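Local coordinates for putative uncharacterized protein (Bacillus anthracis, PDB 3LNO) that is of unknown function but belongs to the DUF59 family and may take part in iron-sulfur cluster assembly, at residues E10-A15 against V75-E80; L25-V30 against I102-R107; V47-M52 against N84-P89. One frame throughout, in Å; residues are numbered along the deposited sequence.

Contact 1: residues E10-A15 against V75-E80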
ATOM      1  N   GLU A  10       9.389   1.554  -8.360  1.00 25.71           N
ATOM      2  CA  GLU A  10       8.808   1.657  -7.033  1.00 28.20           C
ATOM      3  C   GLU A  10       7.720   2.700  -7.011  1.00 24.40           C
ATOM      4  O   GLU A  10       6.682   2.525  -6.374  1.00 23.83           O
ATOM      5  CB  GLU A  10       9.900   2.001  -6.007  1.00 23.62           C
ATOM      6  CG  GLU A  10      10.892   0.864  -5.902  1.00 26.07           C
ATOM      7  CD  GLU A  10      12.179   1.261  -5.209  1.00 32.32           C
ATOM      8  OE1 GLU A  10      12.444   2.478  -5.032  1.00 33.48           O
ATOM      9  OE2 GLU A  10      12.945   0.335  -4.886  1.00 35.61           O
ATOM     10  N   ASN A  11       7.966   3.794  -7.713  1.00 23.19           N
ATOM     11  CA  ASN A  11       6.996   4.861  -7.724  1.00 23.78           C
ATOM     12  C   ASN A  11       5.738   4.379  -8.471  1.00 31.56           C
ATOM     13  O   ASN A  11       4.605   4.614  -8.047  1.00 32.39           O
ATOM     14  CB  ASN A  11       7.609   6.093  -8.390  1.00 25.22           C
ATOM     15  CG  ASN A  11       6.681   7.267  -8.371  1.00 33.91           C
ATOM     16  OD1 ASN A  11       6.259   7.711  -7.311  1.00 37.94           O
ATOM     17  ND2 ASN A  11       6.326   7.761  -9.552  1.00 34.67           N
ATOM     18  N   LYS A  12       5.944   3.698  -9.589  1.00 29.49           N
ATOM     19  CA  LYS A  12       4.818   3.163 -10.352  1.00 28.83           C
ATOM     20  C   LYS A  12       4.017   2.163  -9.514  1.00 25.48           C
ATOM     21  O   LYS A  12       2.788   2.203  -9.472  1.00 28.04           O
ATOM     22  CB  LYS A  12       5.330   2.488 -11.625  1.00 23.37           C
ATOM     23  CG  LYS A  12       4.218   1.850 -12.453  1.00 29.58           C
ATOM     24  CD  LYS A  12       4.809   1.133 -13.655  1.00 33.31           C
ATOM     25  CE  LYS A  12       3.774   0.983 -14.773  1.00 39.62           C
ATOM     26  NZ  LYS A  12       4.310   0.188 -15.936  1.00 42.80           N
ATOM     27  N   LEU A  13       4.710   1.278  -8.809  1.00 23.20           N
ATOM     28  CA  LEU A  13       4.011   0.328  -7.953  1.00 25.03           C
ATOM     29  C   LEU A  13       3.199   1.054  -6.895  1.00 27.63           C
ATOM     30  O   LEU A  13       2.066   0.669  -6.598  1.00 21.81           O
ATOM     31  CB  LEU A  13       4.981  -0.646  -7.284  1.00 20.01           C
ATOM     32  CG  LEU A  13       5.722  -1.667  -8.155  1.00 26.33           C
ATOM     33  CD1 LEU A  13       6.730  -2.426  -7.294  1.00 26.92           C
ATOM     34  CD2 LEU A  13       4.758  -2.642  -8.764  1.00 22.01           C
ATOM     35  N   TYR A  14       3.778   2.089  -6.297  1.00 23.08           N
ATOM     36  CA  TYR A  14       3.098   2.773  -5.188  1.00 22.69           C
ATOM     37  C   TYR A  14       1.822   3.462  -5.679  1.00 22.45           C
ATOM     38  O   TYR A  14       0.786   3.407  -5.023  1.00 21.07           O
ATOM     39  CB  TYR A  14       4.057   3.783  -4.534  1.00 22.03           C
ATOM     40  CG  TYR A  14       3.528   4.558  -3.352  1.00 20.70           C
ATOM     41  CD1 TYR A  14       3.679   4.076  -2.056  1.00 26.17           C
ATOM     42  CD2 TYR A  14       2.891   5.796  -3.528  1.00 23.61           C
ATOM     43  CE1 TYR A  14       3.216   4.779  -0.971  1.00 27.91           C
ATOM     44  CE2 TYR A  14       2.395   6.504  -2.440  1.00 23.73           C
ATOM     45  CZ  TYR A  14       2.583   6.004  -1.171  1.00 29.24           C
ATOM     46  OH  TYR A  14       2.118   6.714  -0.096  1.00 32.17           O
ATOM     47  N   ALA A  15       1.901   4.088  -6.847  1.00 23.15           N
ATOM     48  CA  ALA A  15       0.742   4.780  -7.425  1.00 26.11           C
ATOM     49  C   ALA A  15      -0.385   3.787  -7.699  1.00 27.56           C
ATOM     50  O   ALA A  15      -1.563   4.094  -7.531  1.00 27.64           O
ATOM     51  CB  ALA A  15       1.136   5.544  -8.771  1.00 19.17           C
ATOM     52  N   VAL A  75       0.256  -3.944 -12.994  1.00 34.86           N
ATOM     53  CA  VAL A  75       1.667  -3.732 -13.314  1.00 31.10           C
ATOM     54  C   VAL A  75       2.299  -5.084 -13.641  1.00 37.60           C
ATOM     55  O   VAL A  75       3.113  -5.611 -12.872  1.00 34.44           O
ATOM     56  CB  VAL A  75       2.398  -3.079 -12.131  1.00 34.29           C
ATOM     57  CG1 VAL A  75       3.780  -2.623 -12.557  1.00 34.36           C
ATOM     58  CG2 VAL A  75       1.558  -1.906 -11.587  1.00 31.66           C
ATOM     59  N   PRO A  76       1.908  -5.660 -14.794  1.00 39.74           N
ATOM     60  CA  PRO A  76       2.250  -7.040 -15.186  1.00 41.09           C
ATOM     61  C   PRO A  76       3.746  -7.310 -15.225  1.00 39.37           C
ATOM     62  O   PRO A  76       4.149  -8.459 -15.120  1.00 42.31           O
ATOM     63  CB  PRO A  76       1.654  -7.169 -16.596  1.00 42.12           C
ATOM     64  CG  PRO A  76       1.491  -5.694 -17.079  1.00 40.25           C
ATOM     65  CD  PRO A  76       1.103  -4.971 -15.819  1.00 33.73           C
ATOM     66  N   GLU A  77       4.565  -6.275 -15.371  1.00 38.65           N
ATOM     67  CA  GLU A  77       6.004  -6.491 -15.387  1.00 39.54           C
ATOM     68  C   GLU A  77       6.598  -6.715 -13.985  1.00 37.10           C
ATOM     69  O   GLU A  77       7.802  -6.979 -13.853  1.00 34.56           O
ATOM     70  CB  GLU A  77       6.750  -5.366 -16.141  1.00 44.42           C
ATOM     71  CG  GLU A  77       6.849  -4.002 -15.415  1.00 43.10           C
ATOM     72  CD  GLU A  77       5.601  -3.133 -15.587  1.00 45.19           C
ATOM     73  OE1 GLU A  77       4.492  -3.701 -15.745  1.00 48.49           O
ATOM     74  OE2 GLU A  77       5.733  -1.881 -15.551  1.00 40.35           O
ATOM     75  N   VAL A  78       5.777  -6.610 -12.938  1.00 29.07           N
ATOM     76  CA  VAL A  78       6.282  -6.955 -11.610  1.00 31.90           C
ATOM     77  C   VAL A  78       6.495  -8.482 -11.540  1.00 38.78           C
ATOM     78  O   VAL A  78       5.742  -9.241 -12.150  1.00 36.65           O
ATOM     79  CB  VAL A  78       5.334  -6.493 -10.459  1.00 32.01           C
ATOM     80  CG1 VAL A  78       4.082  -7.349 -10.393  1.00 31.80           C
ATOM     81  CG2 VAL A  78       6.044  -6.561  -9.123  1.00 29.19           C
ATOM     82  N   ASN A  79       7.524  -8.927 -10.823  1.00 31.33           N
ATOM     83  CA  ASN A  79       7.703 -10.364 -10.612  1.00 32.04           C
ATOM     84  C   ASN A  79       7.245 -10.796  -9.246  1.00 32.25           C
ATOM     85  O   ASN A  79       6.041 -10.895  -9.025  1.00 33.63           O
ATOM     86  CB  ASN A  79       9.107 -10.826 -10.979  1.00 28.13           C
ATOM     87  CG  ASN A  79       9.303 -10.796 -12.482  1.00 30.23           C
ATOM     88  OD1 ASN A  79       8.411 -11.213 -13.228  1.00 33.63           O
ATOM     89  ND2 ASN A  79      10.414 -10.229 -12.939  1.00 39.98           N
ATOM     90  N   GLU A  80       8.154 -11.008  -8.310  1.00 33.41           N
ATOM     91  CA  GLU A  80       7.676 -11.367  -6.989  1.00 30.17           C
ATOM     92  C   GLU A  80       6.938 -10.228  -6.316  1.00 32.43           C
ATOM     93  O   GLU A  80       7.325  -9.058  -6.413  1.00 34.97           O
ATOM     94  CB  GLU A  80       8.810 -11.825  -6.095  1.00 28.40           C
ATOM     95  CG  GLU A  80       8.335 -12.611  -4.872  1.00 29.56           C
ATOM     96  CD  GLU A  80       9.510 -12.983  -3.981  1.00 40.59           C
ATOM     97  OE1 GLU A  80      10.663 -12.714  -4.396  1.00 46.08           O
ATOM     98  OE2 GLU A  80       9.295 -13.535  -2.878  1.00 40.62           O
TER

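Contact 2: residues L25-V30 against I102-R107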
ATOM      1  N   LEU A  25     -13.077   1.902   5.775  1.00 48.31           N
ATOM      2  CA  LEU A  25     -13.036   3.356   5.683  1.00 41.40           C
ATOM      3  C   LEU A  25     -13.406   3.919   4.330  1.00 39.27           C
ATOM      4  O   LEU A  25     -13.616   5.120   4.208  1.00 42.55           O
ATOM      5  CB  LEU A  25     -11.673   3.889   6.088  1.00 40.77           C
ATOM      6  CG  LEU A  25     -11.433   3.826   7.579  1.00 46.04           C
ATOM      7  CD1 LEU A  25      -9.980   4.159   7.874  1.00 45.29           C
ATOM      8  CD2 LEU A  25     -12.409   4.782   8.300  1.00 47.64           C
ATOM      9  N   GLY A  26     -13.467   3.073   3.309  1.00 36.97           N
ATOM     10  CA  GLY A  26     -13.745   3.556   1.965  1.00 36.73           C
ATOM     11  C   GLY A  26     -12.651   4.462   1.411  1.00 40.13           C
ATOM     12  O   GLY A  26     -12.923   5.305   0.563  1.00 44.71           O
ATOM     13  N   VAL A  27     -11.413   4.272   1.874  1.00 28.71           N
ATOM     14  CA  VAL A  27     -10.282   5.094   1.440  1.00 25.01           C
ATOM     15  C   VAL A  27      -9.144   4.160   1.062  1.00 27.83           C
ATOM     16  O   VAL A  27      -8.988   3.107   1.688  1.00 34.58           O
ATOM     17  CB  VAL A  27      -9.860   6.096   2.557  1.00 29.76           C
ATOM     18  CG1 VAL A  27      -8.519   6.759   2.260  1.00 26.53           C
ATOM     19  CG2 VAL A  27     -10.927   7.170   2.700  1.00 38.34           C
ATOM     20  N   ASP A  28      -8.370   4.502   0.034  1.00 29.50           N
ATOM     21  CA  ASP A  28      -7.300   3.601  -0.410  1.00 27.29           C
ATOM     22  C   ASP A  28      -6.134   3.601   0.561  1.00 28.01           C
ATOM     23  O   ASP A  28      -5.945   4.558   1.311  1.00 22.47           O
ATOM     24  CB  ASP A  28      -6.809   3.951  -1.801  1.00 37.93           C
ATOM     25  CG  ASP A  28      -6.057   5.271  -1.841  1.00 52.51           C
ATOM     26  OD1 ASP A  28      -4.875   5.310  -1.406  1.00 53.24           O
ATOM     27  OD2 ASP A  28      -6.650   6.272  -2.323  1.00 56.44           O
ATOM     28  N   ILE A  29      -5.333   2.544   0.526  1.00 26.69           N
ATOM     29  CA  ILE A  29      -4.309   2.360   1.550  1.00 27.43           C
ATOM     30  C   ILE A  29      -3.184   3.393   1.464  1.00 24.17           C
ATOM     31  O   ILE A  29      -2.501   3.681   2.448  1.00 29.19           O
ATOM     32  CB  ILE A  29      -3.760   0.914   1.526  1.00 26.50           C
ATOM     33  CG1 ILE A  29      -3.063   0.616   0.198  1.00 24.22           C
ATOM     34  CG2 ILE A  29      -4.899  -0.057   1.712  1.00 24.84           C
ATOM     35  CD1 ILE A  29      -2.368  -0.759   0.147  1.00 25.32           C
ATOM     36  N   VAL A  30      -2.951   3.904   0.267  1.00 21.75           N
ATOM     37  CA  VAL A  30      -1.984   4.964   0.057  1.00 24.61           C
ATOM     38  C   VAL A  30      -2.443   6.244   0.779  1.00 28.96           C
ATOM     39  O   VAL A  30      -1.727   6.775   1.653  1.00 27.95           O
ATOM     40  CB  VAL A  30      -1.747   5.197  -1.464  1.00 26.77           C
ATOM     41  CG1 VAL A  30      -1.059   6.530  -1.722  1.00 26.39           C
ATOM     42  CG2 VAL A  30      -0.899   4.066  -2.022  1.00 31.78           C
ATOM     43  N   ILE A 102      -9.517  15.507   4.599  1.00 23.05           N
ATOM     44  CA  ILE A 102     -10.667  16.334   4.235  1.00 29.44           C
ATOM     45  C   ILE A 102     -11.879  15.425   4.091  1.00 26.75           C
ATOM     46  O   ILE A 102     -12.966  15.738   4.594  1.00 30.39           O
ATOM     47  CB  ILE A 102     -10.414  17.106   2.904  1.00 28.50           C
ATOM     48  CG1 ILE A 102      -9.514  18.320   3.168  1.00 27.74           C
ATOM     49  CG2 ILE A 102     -11.751  17.505   2.221  1.00 28.83           C
ATOM     50  CD1 ILE A 102      -8.837  18.823   1.901  1.00 30.38           C
ATOM     51  N   ALA A 103     -11.709  14.309   3.377  1.00 29.06           N
ATOM     52  CA  ALA A 103     -12.868  13.437   3.099  1.00 29.73           C
ATOM     53  C   ALA A 103     -13.464  12.886   4.398  1.00 31.55           C
ATOM     54  O   ALA A 103     -14.681  12.869   4.585  1.00 33.06           O
ATOM     55  CB  ALA A 103     -12.501  12.310   2.155  1.00 25.26           C
ATOM     56  N   LEU A 104     -12.600  12.477   5.316  1.00 29.82           N
ATOM     57  CA  LEU A 104     -13.052  11.860   6.554  1.00 30.58           C
ATOM     58  C   LEU A 104     -13.591  12.857   7.550  1.00 36.10           C
ATOM     59  O   LEU A 104     -14.312  12.478   8.462  1.00 41.46           O
ATOM     60  CB  LEU A 104     -11.968  10.946   7.154  1.00 38.28           C
ATOM     61  CG  LEU A 104     -11.712   9.691   6.283  1.00 40.26           C
ATOM     62  CD1 LEU A 104     -10.447   8.988   6.707  1.00 47.72           C
ATOM     63  CD2 LEU A 104     -12.881   8.712   6.357  1.00 46.11           C
ATOM     64  N   GLY A 105     -13.293  14.136   7.356  1.00 36.88           N
ATOM     65  CA  GLY A 105     -13.943  15.181   8.140  1.00 35.01           C
ATOM     66  C   GLY A 105     -15.391  15.382   7.729  1.00 37.86           C
ATOM     67  O   GLY A 105     -16.213  15.887   8.490  1.00 44.86           O
ATOM     68  N   ILE A 106     -15.723  14.964   6.515  1.00 36.58           N
ATOM     69  CA  ILE A 106     -17.071  15.160   5.983  1.00 39.06           C
ATOM     70  C   ILE A 106     -17.845  13.837   5.882  1.00 43.13           C
ATOM     71  O   ILE A 106     -19.040  13.800   6.106  1.00 46.87           O
ATOM     72  CB  ILE A 106     -17.013  15.845   4.592  1.00 50.56           C
ATOM     73  CG1 ILE A 106     -16.924  17.360   4.762  1.00 60.80           C
ATOM     74  CG2 ILE A 106     -18.225  15.495   3.735  1.00 46.72           C
ATOM     75  CD1 ILE A 106     -15.566  17.957   4.369  1.00 62.39           C
ATOM     76  N   ARG A 107     -17.159  12.756   5.530  1.00 44.83           N
ATOM     77  CA  ARG A 107     -17.795  11.443   5.409  1.00 51.31           C
ATOM     78  C   ARG A 107     -17.698  10.692   6.733  1.00 58.07           C
ATOM     79  O   ARG A 107     -16.777   9.904   6.927  1.00 62.32           O
ATOM     80  CB  ARG A 107     -17.131  10.611   4.306  1.00 50.93           C
ATOM     81  CG  ARG A 107     -16.729  11.421   3.059  1.00 44.59           C
ATOM     82  CD  ARG A 107     -16.684  10.589   1.801  1.00 33.95           C
ATOM     83  NE  ARG A 107     -15.984   9.325   1.963  1.00 32.66           N
ATOM     84  CZ  ARG A 107     -16.064   8.309   1.095  1.00 35.51           C
ATOM     85  NH1 ARG A 107     -16.846   8.407   0.017  1.00 31.21           N
ATOM     86  NH2 ARG A 107     -15.390   7.173   1.313  1.00 29.70           N
TER

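Contact 3: residues V47-M52 against N84-P89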
ATOM      1  N   VAL A  47       8.837  -5.745  -2.694  1.00 27.23           N
ATOM      2  CA  VAL A  47       8.497  -5.915  -1.285  1.00 26.77           C
ATOM      3  C   VAL A  47       7.697  -4.678  -0.825  1.00 25.79           C
ATOM      4  O   VAL A  47       8.211  -3.563  -0.825  1.00 23.95           O
ATOM      5  CB  VAL A  47       9.732  -6.037  -0.381  1.00 32.65           C
ATOM      6  CG1 VAL A  47       9.279  -6.230   1.079  1.00 26.80           C
ATOM      7  CG2 VAL A  47      10.686  -7.219  -0.828  1.00 27.95           C
ATOM      8  N   ILE A  48       6.432  -4.892  -0.491  1.00 21.97           N
ATOM      9  CA  ILE A  48       5.575  -3.832   0.035  1.00 24.57           C
ATOM     10  C   ILE A  48       5.474  -4.008   1.551  1.00 26.74           C
ATOM     11  O   ILE A  48       5.002  -5.029   2.020  1.00 30.28           O
ATOM     12  CB  ILE A  48       4.154  -3.908  -0.577  1.00 28.38           C
ATOM     13  CG1 ILE A  48       4.194  -3.584  -2.076  1.00 32.55           C
ATOM     14  CG2 ILE A  48       3.222  -2.877   0.085  1.00 30.10           C
ATOM     15  CD1 ILE A  48       4.431  -4.731  -2.884  1.00 42.19           C
ATOM     16  N   THR A  49       5.884  -3.004   2.305  1.00 19.02           N
ATOM     17  CA  THR A  49       5.798  -3.035   3.772  1.00 17.88           C
ATOM     18  C   THR A  49       4.668  -2.104   4.194  1.00 25.46           C
ATOM     19  O   THR A  49       4.659  -0.909   3.865  1.00 23.51           O
ATOM     20  CB  THR A  49       7.130  -2.493   4.380  1.00 30.31           C
ATOM     21  OG1 THR A  49       8.222  -3.255   3.857  1.00 30.35           O
ATOM     22  CG2 THR A  49       7.150  -2.566   5.911  1.00 27.73           C
HETATM   23  N   MSE A  50       3.705  -2.643   4.917  1.00 27.06           N
HETATM   24  CA  MSE A  50       2.561  -1.843   5.292  1.00 28.10           C
HETATM   25  C   MSE A  50       2.064  -2.241   6.670  1.00 26.88           C
HETATM   26  O   MSE A  50       2.511  -3.245   7.251  1.00 26.87           O
HETATM   27  CB  MSE A  50       1.451  -2.017   4.256  1.00 22.52           C
HETATM   28  CG  MSE A  50       0.844  -3.415   4.245  1.00 23.72           C
HETATM   29 SE   MSE A  50      -0.524  -3.547   2.826  0.74 32.36          SE
HETATM   30  CE  MSE A  50      -1.810  -2.189   3.430  1.00 21.99           C
ATOM     31  N   THR A  51       1.158  -1.436   7.204  1.00 25.76           N
ATOM     32  CA  THR A  51       0.502  -1.781   8.462  1.00 30.09           C
ATOM     33  C   THR A  51      -1.016  -1.750   8.268  1.00 27.70           C
ATOM     34  O   THR A  51      -1.483  -1.593   7.145  1.00 31.86           O
ATOM     35  CB  THR A  51       0.944  -0.851   9.581  1.00 30.63           C
ATOM     36  OG1 THR A  51       0.509  -1.399  10.827  1.00 31.71           O
ATOM     37  CG2 THR A  51       0.341   0.548   9.401  1.00 25.91           C
HETATM   38  N   MSE A  52      -1.789  -1.950   9.332  1.00 33.17           N
HETATM   39  CA  MSE A  52      -3.249  -1.834   9.256  1.00 32.15           C
HETATM   40  C   MSE A  52      -3.682  -0.733  10.205  1.00 38.46           C
HETATM   41  O   MSE A  52      -2.866  -0.231  10.983  1.00 38.89           O
HETATM   42  CB  MSE A  52      -3.909  -3.136   9.672  1.00 36.81           C
HETATM   43  CG  MSE A  52      -3.493  -4.309   8.803  1.00 36.15           C
HETATM   44 SE   MSE A  52      -4.367  -4.125   7.082  0.64 41.57          SE
HETATM   45  CE  MSE A  52      -2.912  -4.865   5.998  1.00 42.53           C
ATOM     46  N   ASN A  84       4.769  -7.387   3.483  1.00 24.23           N
ATOM     47  CA  ASN A  84       5.097  -7.601   4.894  1.00 28.42           C
ATOM     48  C   ASN A  84       4.286  -6.647   5.727  1.00 32.33           C
ATOM     49  O   ASN A  84       4.409  -5.425   5.588  1.00 28.47           O
ATOM     50  CB  ASN A  84       6.582  -7.414   5.185  1.00 36.45           C
ATOM     51  CG  ASN A  84       7.449  -8.493   4.540  1.00 45.72           C
ATOM     52  OD1 ASN A  84       7.038  -9.652   4.390  1.00 46.06           O
ATOM     53  ND2 ASN A  84       8.663  -8.112   4.161  1.00 51.78           N
ATOM     54  N   VAL A  85       3.444  -7.206   6.580  1.00 25.32           N
ATOM     55  CA  VAL A  85       2.597  -6.394   7.443  1.00 26.21           C
ATOM     56  C   VAL A  85       3.315  -6.161   8.791  1.00 36.71           C
ATOM     57  O   VAL A  85       3.648  -7.116   9.502  1.00 37.04           O
ATOM     58  CB  VAL A  85       1.288  -7.101   7.665  1.00 29.82           C
ATOM     59  CG1 VAL A  85       0.451  -6.355   8.659  1.00 34.12           C
ATOM     60  CG2 VAL A  85       0.551  -7.288   6.312  1.00 25.16           C
ATOM     61  N   VAL A  86       3.584  -4.902   9.132  1.00 29.28           N
ATOM     62  CA  VAL A  86       4.321  -4.621  10.360  1.00 29.12           C
ATOM     63  C   VAL A  86       3.455  -3.790  11.288  1.00 34.65           C
ATOM     64  O   VAL A  86       2.392  -3.328  10.895  1.00 34.59           O
ATOM     65  CB  VAL A  86       5.695  -3.949  10.083  1.00 38.27           C
ATOM     66  CG1 VAL A  86       6.542  -4.850   9.181  1.00 38.02           C
ATOM     67  CG2 VAL A  86       5.524  -2.574   9.466  1.00 29.53           C
ATOM     68  N   TRP A  87       3.895  -3.644  12.531  1.00 37.64           N
ATOM     69  CA  TRP A  87       3.118  -2.958  13.548  1.00 36.93           C
ATOM     70  C   TRP A  87       3.945  -1.834  14.172  1.00 36.06           C
ATOM     71  O   TRP A  87       3.507  -1.160  15.110  1.00 31.77           O
ATOM     72  CB  TRP A  87       2.646  -3.971  14.600  1.00 41.51           C
ATOM     73  CG  TRP A  87       1.851  -5.036  13.937  1.00 45.09           C
ATOM     74  CD1 TRP A  87       2.222  -6.334  13.726  1.00 41.77           C
ATOM     75  CD2 TRP A  87       0.561  -4.878  13.322  1.00 40.31           C
ATOM     76  NE1 TRP A  87       1.236  -6.991  13.035  1.00 41.31           N
ATOM     77  CE2 TRP A  87       0.205  -6.123  12.778  1.00 38.60           C
ATOM     78  CE3 TRP A  87      -0.325  -3.802  13.181  1.00 39.29           C
ATOM     79  CZ2 TRP A  87      -0.995  -6.322  12.096  1.00 38.06           C
ATOM     80  CZ3 TRP A  87      -1.518  -4.003  12.514  1.00 36.34           C
ATOM     81  CH2 TRP A  87      -1.836  -5.250  11.969  1.00 36.14           C
ATOM     82  N   ASN A  88       5.139  -1.623  13.625  1.00 36.28           N
ATOM     83  CA  ASN A  88       6.039  -0.611  14.149  1.00 41.98           C
ATOM     84  C   ASN A  88       6.694   0.172  13.040  1.00 42.75           C
ATOM     85  O   ASN A  88       7.286  -0.425  12.141  1.00 43.11           O
ATOM     86  CB  ASN A  88       7.138  -1.279  14.966  1.00 53.67           C
ATOM     87  CG  ASN A  88       6.975  -1.055  16.429  1.00 63.33           C
ATOM     88  OD1 ASN A  88       7.089   0.078  16.912  1.00 66.94           O
ATOM     89  ND2 ASN A  88       6.695  -2.128  17.158  1.00 66.25           N
ATOM     90  N   PRO A  89       6.591   1.512  13.086  1.00 35.40           N
ATOM     91  CA  PRO A  89       5.827   2.314  14.042  1.00 32.09           C
ATOM     92  C   PRO A  89       4.309   2.139  13.839  1.00 33.69           C
ATOM     93  O   PRO A  89       3.840   1.736  12.776  1.00 33.62           O
ATOM     94  CB  PRO A  89       6.225   3.756  13.657  1.00 28.05           C
ATOM     95  CG  PRO A  89       6.394   3.634  12.155  1.00 31.48           C
ATOM     96  CD  PRO A  89       7.181   2.356  12.028  1.00 30.61           C
TER
HETATM   97  O   HOH W   1       9.425  -5.489   5.168  1.00 45.33           O

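Contact 1: residues E10-A15 against V75-E80
Helix 3-16 packs here against the type I beta turn Val75-Val78, the link that leaves helix 60-74 and leads into strand 81-85, and Lys12 and Leu13 make the touch. Leu13 supplies the apolar part: its CD2 lies 3.9 Å from Val75 CG1 and 4.1 Å from Val78 CG2, so one methyl meets both ends of the turn, and the side chains of Leu13 and Val75 cross at about a right angle. Branched valines suit these buried positions, offering methyls close to the backbone, while the longer leucine spans the gap. The turn is closed by Val78 N bonding to Val75 O at 2.8 Å. Over the apolar layer runs Lys12, extended beyond CG, with CD 4.0 Å from Val75 CG1. Its NZ meets Glu77 OE2 tip to tip in a salt bridge, on the syn lone pair of that oxygen; the modelled 2.5 Å is doubtful as an exact length. Glu77 bends at chi2 (-83°), which swings CD toward the helix. Phe9, one turn earlier on helix 3-16, also touches Val75, Glu77 and Val78. Lysine thus serves twice, its CD methylene adding to the apolar layer and its ammonium pairing with a carboxylate, where solvent probably weakens the attraction.

Contact 2: residues L25-V30 against I102-R107
The backbones of Leu25 and Leu104 stay well apart, their CA atoms 8.5 Å from each other, so side chains must bridge the gap between loop 25-26 with the weakly bonded strand 27-28 and the C-terminal helix 98-106. This is surface packing between these elements. Leu104 is the central group: its CD2 lies 4.4 Å from Leu25 CD2 and equally far from Val27 CG2, a loose meeting of methyls from branched side chains. With chi1 at -68°, Leu104 CG stands anti to the carbonyl carbon, and the side chain leaves the helix toward Leu25 and Val27. Leu25 and Val27 both also touch Leu32 of helix 29-32, while Met96 meets Leu104, so the cluster extends beyond the pair. Gly26 adopts positive phi (65°), a conformation easy for a residue without CB. Near the end of the chain, Ala103 O accepts from both Ile106 N and Arg107 N. The long Arg107 chain bends at chi3, which sets NE, and its guanidinium lies beside the loop carbonyls. Leu25 O lies near the plane of that group at its edge, 4.0 Å from Arg107 NH2, whereas Gly26 O approaches Arg107 NH2 obliquely at 3.2 Å.

Contact 3: residues V47-M52 against N84-P89
Thr49 and Met50 pair in parallel with Asn84 and Val85, through backbone hydrogen bonds of Ile48, Met50, Asn84 and Val86. Asn84 N gives to Ile48 O, Met50 N to Asn84 O at 2.9 Å, and Val86 N to Met50 O at 2.7 Å, so Asn84 straddles Thr49 with both its N and its O. One residue on, a side chain joins the pairing: Thr51 OG1, anti to its own backbone N (chi1 -168°), donates to Val86 O at 2.7 Å, a role suited to a short hydroxyl beside the main chain. Water adds a polar bridge on the face of Thr49 and Asn84, accepting from Asn84 ND2 and bonded to Thr49 OG1, each at 2.9 Å. Among the apolar contacts, Thr49 CG2 meets Val86 CG2 at 3.9 Å. Met52, a selenomethionine, curls back through bends at chi2 and chi3, bringing CE 4.2 Å from Val85 CG2, and its CG approaches Trp87 CH2 at 3.7 Å. Val85 CG1 lies over one face of the Trp87 ring, offset toward the rim. Ile63 and Val64 of helix 60-74 pack on the side of Met50 and Val85, as expected of a beta-alpha-beta crossover: strand 46-50, helix 60-74, strand 81-85.

In the fold
Contacts 1 and 3 sit at successive points of the beta-alpha-beta unit: the turn of contact 1 follows helix 60-74 and feeds strand 81-85, whose far end pairs in contact 3, with the two centres about 17 Å apart. Contact 2 lies on the opposite side of the chain's centre from contact 1, about 24 Å between centres, yet the two touch where Tyr14 O packs 3.5 Å from Val30 CG2. Contact 3 reaches contact 2, about 20 Å away centre to centre, through Ile29 CD1, 3.6 Å from Met50 CE. Leu13 and Val78 of contact 1 both touch Ala46, the first residue of the strand that continues into contact 3.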